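Local coordinates for folylpolyglutamate synthase protein FOLC (Mycobacterium tuberculosis, PDB 2VOR) that probably adds L-glutamate to dihydropteroate and, successively, to tetrahydrofolate and its polyglutamates, using ATP and magnesium, and binds ADP, at residues H90-R95 with P167-V172. Sequence-based numbering, arbitrary orientation.
Sequences HRRTGR and PVDVAV
Gly-94 sits opposite Ala-171 and bonds to the residues on either side of it, Val-170 and Val-172, in two neighbouring parallel strands, 93-95 and 170-172, whose short axes run at 23° to one another. Gly-94 N donates to Val-170 O at 2.9 Å, and Gly-94 O receives Val-172 N at 2.8 Å. Just before the strands begin, Arg-92 O is shared: Asp-169 N reaches it from above the carbonyl plane at 2.8 Å, while Val-170 N approaches almost along the C=O axis, longer and more bent (3.2 Å).

With Asp-169 CG anti to its carbonyl carbon (chi1 -72°), the carboxylate is carried to the Arg-91/Arg-92 peptide, where OD2 takes Arg-92 N on its anti side but well out of the carboxylate plane, at 2.9 Å in a fairly straight bond (164°). A water donates to the same OD2 and, over a longer distance, to His-90 O, in the Schellman motif that closes helix 75-88. Neither nearby arginine pairs with this carboxylate. Arg-91 lays CB and CG against it and leads its guanidinium away to Leu-89 O; the Arg-92 guanidinium stands perpendicular to it, salt-bridged to Asp-111, with NH2 close to Pro-167 O but poorly angled for bonding. On the Ala-171 face, Val-168 CG1 lies against the Gly-94 backbone, 3.6 Å from its N. On the other face Thr-93 and Arg-95 turn to Asp-83 of helix 75-88, by a hydrogen bond and a salt bridge.

This is parallel-strand pairing within the P-loop-type central sheet of the Mur ligase middle domain, beside the helix that opens with ADP-binding Lys-75 and Thr-76. The Asp-169 amide and carboxylate thus grip both polar backbone atoms of Arg-92, fixing the start of the register by side chain as well as main chain.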
ATOM      1  N   HIS A  90      -9.702 -10.995  17.699  1.00 33.12           N
ATOM      2  CA  HIS A  90      -9.251 -12.345  18.014  1.00 35.16           C
ATOM      3  C   HIS A  90      -9.381 -13.519  17.005  1.00 35.96           C
ATOM      4  O   HIS A  90      -9.162 -14.707  17.371  1.00 35.59           O
ATOM      5  CB  HIS A  90      -9.870 -12.738  19.343  1.00 37.37           C
ATOM      6  CG  HIS A  90      -9.589 -11.734  20.389  1.00 37.98           C
ATOM      7  ND1 HIS A  90      -8.293 -11.468  20.805  1.00 35.24           N
ATOM      8  CD2 HIS A  90     -10.410 -10.862  21.036  1.00 37.47           C
ATOM      9  CE1 HIS A  90      -8.339 -10.486  21.686  1.00 37.89           C
ATOM     10  NE2 HIS A  90      -9.608 -10.127  21.865  1.00 40.14           N
ATOM     11  N   ARG A  91      -9.658 -13.187  15.748  1.00 34.93           N
ATOM     12  CA  ARG A  91      -9.559 -14.129  14.634  1.00 33.29           C
ATOM     13  C   ARG A  91      -8.148 -14.148  14.003  1.00 33.02           C
ATOM     14  O   ARG A  91      -7.468 -13.125  13.940  1.00 34.29           O
ATOM     15  CB  ARG A  91     -10.584 -13.737  13.598  1.00 32.76           C
ATOM     16  CG  ARG A  91     -11.919 -14.323  13.840  1.00 32.82           C
ATOM     17  CD  ARG A  91     -12.603 -13.655  15.019  1.00 35.31           C
ATOM     18  NE  ARG A  91     -14.052 -13.920  15.013  1.00 36.47           N
ATOM     19  CZ  ARG A  91     -14.882 -13.410  15.905  1.00 37.50           C
ATOM     20  NH1 ARG A  91     -14.396 -12.625  16.864  1.00 39.72           N
ATOM     21  NH2 ARG A  91     -16.178 -13.639  15.828  1.00 35.85           N
ATOM     22  N   ARG A  92      -7.686 -15.310  13.564  1.00 32.76           N
ATOM     23  CA  ARG A  92      -6.354 -15.422  12.977  1.00 32.94           C
ATOM     24  C   ARG A  92      -6.416 -14.871  11.549  1.00 31.48           C
ATOM     25  O   ARG A  92      -7.305 -15.212  10.789  1.00 29.80           O
ATOM     26  CB  ARG A  92      -5.895 -16.839  12.859  1.00 33.33           C
ATOM     27  CG  ARG A  92      -5.840 -17.714  14.041  1.00 39.35           C
ATOM     28  CD  ARG A  92      -4.939 -19.022  13.637  1.00 46.66           C
ATOM     29  NE  ARG A  92      -3.519 -18.683  13.403  1.00 50.04           N
ATOM     30  CZ  ARG A  92      -2.588 -19.529  12.976  1.00 51.50           C
ATOM     31  NH1 ARG A  92      -1.316 -19.129  12.819  1.00 51.62           N
ATOM     32  NH2 ARG A  92      -2.916 -20.782  12.725  1.00 51.52           N
ATOM     33  N   THR A  93      -5.494 -13.970  11.213  1.00 31.30           N
ATOM     34  CA  THR A  93      -5.495 -13.333   9.890  1.00 31.30           C
ATOM     35  C   THR A  93      -4.333 -13.852   9.061  1.00 29.86           C
ATOM     36  O   THR A  93      -3.255 -14.129   9.568  1.00 29.94           O
ATOM     37  CB  THR A  93      -5.367 -11.823   9.989  1.00 30.45           C
ATOM     38  OG1 THR A  93      -4.147 -11.517  10.694  1.00 33.44           O
ATOM     39  CG2 THR A  93      -6.508 -11.269  10.744  1.00 30.59           C
ATOM     40  N   GLY A  94      -4.564 -13.916   7.767  1.00 29.64           N
ATOM     41  CA  GLY A  94      -3.480 -13.915   6.776  1.00 27.80           C
ATOM     42  C   GLY A  94      -3.644 -12.596   6.009  1.00 27.11           C
ATOM     43  O   GLY A  94      -4.721 -12.132   5.816  1.00 27.34           O
ATOM     44  N   ARG A  95      -2.542 -11.981   5.602  1.00 27.27           N
ATOM     45  CA  ARG A  95      -2.564 -10.748   4.883  1.00 27.96           C
ATOM     46  C   ARG A  95      -1.501 -10.765   3.790  1.00 30.83           C
ATOM     47  O   ARG A  95      -0.303 -11.079   4.047  1.00 31.98           O
ATOM     48  CB  ARG A  95      -2.379  -9.568   5.808  1.00 26.76           C
ATOM     49  CG  ARG A  95      -1.991  -8.342   5.048  1.00 24.70           C
ATOM     50  CD  ARG A  95      -2.109  -7.105   5.825  1.00 24.59           C
ATOM     51  NE  ARG A  95      -1.349  -7.053   7.131  1.00 26.78           N
ATOM     52  CZ  ARG A  95      -0.016  -7.095   7.278  1.00 27.08           C
ATOM     53  NH1 ARG A  95       0.763  -7.230   6.240  1.00 29.19           N
ATOM     54  NH2 ARG A  95       0.565  -6.990   8.485  1.00 30.15           N
ATOM     55  N   PRO A 167      -3.614 -22.606   9.595  1.00 32.12           N
ATOM     56  CA  PRO A 167      -4.530 -22.063   8.593  1.00 32.03           C
ATOM     57  C   PRO A 167      -5.040 -20.757   9.181  1.00 32.96           C
ATOM     58  O   PRO A 167      -4.782 -20.494  10.330  1.00 34.09           O
ATOM     59  CB  PRO A 167      -5.656 -23.107   8.596  1.00 31.95           C
ATOM     60  CG  PRO A 167      -5.595 -23.758  10.003  1.00 28.87           C
ATOM     61  CD  PRO A 167      -4.350 -23.332  10.658  1.00 30.18           C
ATOM     62  N   VAL A 168      -5.778 -19.933   8.461  1.00 34.25           N
ATOM     63  CA  VAL A 168      -6.150 -18.627   9.009  1.00 34.89           C
ATOM     64  C   VAL A 168      -7.677 -18.634   9.142  1.00 36.28           C
ATOM     65  O   VAL A 168      -8.333 -19.580   8.657  1.00 35.77           O
ATOM     66  CB  VAL A 168      -5.702 -17.436   8.080  1.00 33.82           C
ATOM     67  CG1 VAL A 168      -4.205 -17.467   7.844  1.00 34.00           C
ATOM     68  CG2 VAL A 168      -6.427 -17.545   6.744  1.00 37.33           C
ATOM     69  N   ASP A 169      -8.253 -17.601   9.800  1.00 35.87           N
ATOM     70  CA  ASP A 169      -9.716 -17.511   9.885  1.00 36.77           C
ATOM     71  C   ASP A 169     -10.189 -16.598   8.796  1.00 36.97           C
ATOM     72  O   ASP A 169     -11.334 -16.737   8.338  1.00 36.07           O
ATOM     73  CB  ASP A 169     -10.219 -16.922  11.236  1.00 36.99           C
ATOM     74  CG  ASP A 169     -10.036 -17.885  12.407  1.00 39.59           C
ATOM     75  OD1 ASP A 169     -10.266 -19.121  12.282  1.00 41.73           O
ATOM     76  OD2 ASP A 169      -9.709 -17.396  13.505  1.00 43.66           O
ATOM     77  N   VAL A 170      -9.340 -15.638   8.410  1.00 36.42           N
ATOM     78  CA  VAL A 170      -9.743 -14.616   7.495  1.00 37.04           C
ATOM     79  C   VAL A 170      -8.491 -14.191   6.783  1.00 37.71           C
ATOM     80  O   VAL A 170      -7.469 -14.049   7.421  1.00 38.77           O
ATOM     81  CB  VAL A 170     -10.211 -13.311   8.207  1.00 38.32           C
ATOM     82  CG1 VAL A 170     -10.749 -12.374   7.175  1.00 39.30           C
ATOM     83  CG2 VAL A 170     -11.312 -13.566   9.207  1.00 39.79           C
ATOM     84  N   ALA A 171      -8.577 -13.906   5.485  1.00 37.49           N
ATOM     85  CA  ALA A 171      -7.471 -13.337   4.705  1.00 36.86           C
ATOM     86  C   ALA A 171      -7.794 -11.909   4.257  1.00 37.53           C
ATOM     87  O   ALA A 171      -8.920 -11.595   3.868  1.00 36.95           O
ATOM     88  CB  ALA A 171      -7.183 -14.208   3.477  1.00 34.92           C
ATOM     89  N   VAL A 172      -6.783 -11.054   4.313  1.00 37.94           N
ATOM     90  CA  VAL A 172      -6.877  -9.692   3.825  1.00 37.49           C
ATOM     91  C   VAL A 172      -5.930  -9.580   2.589  1.00 37.57           C
ATOM     92  O   VAL A 172      -4.690  -9.805   2.685  1.00 36.19           O
ATOM     93  CB  VAL A 172      -6.349  -8.757   4.901  1.00 37.39           C
ATOM     94  CG1 VAL A 172      -6.564  -7.351   4.493  1.00 36.16           C
ATOM     95  CG2 VAL A 172      -7.042  -9.071   6.273  1.00 38.35           C
TER
HETATM   96  O   HOH W   1      -9.582 -17.740  16.140  1.00 34.74           O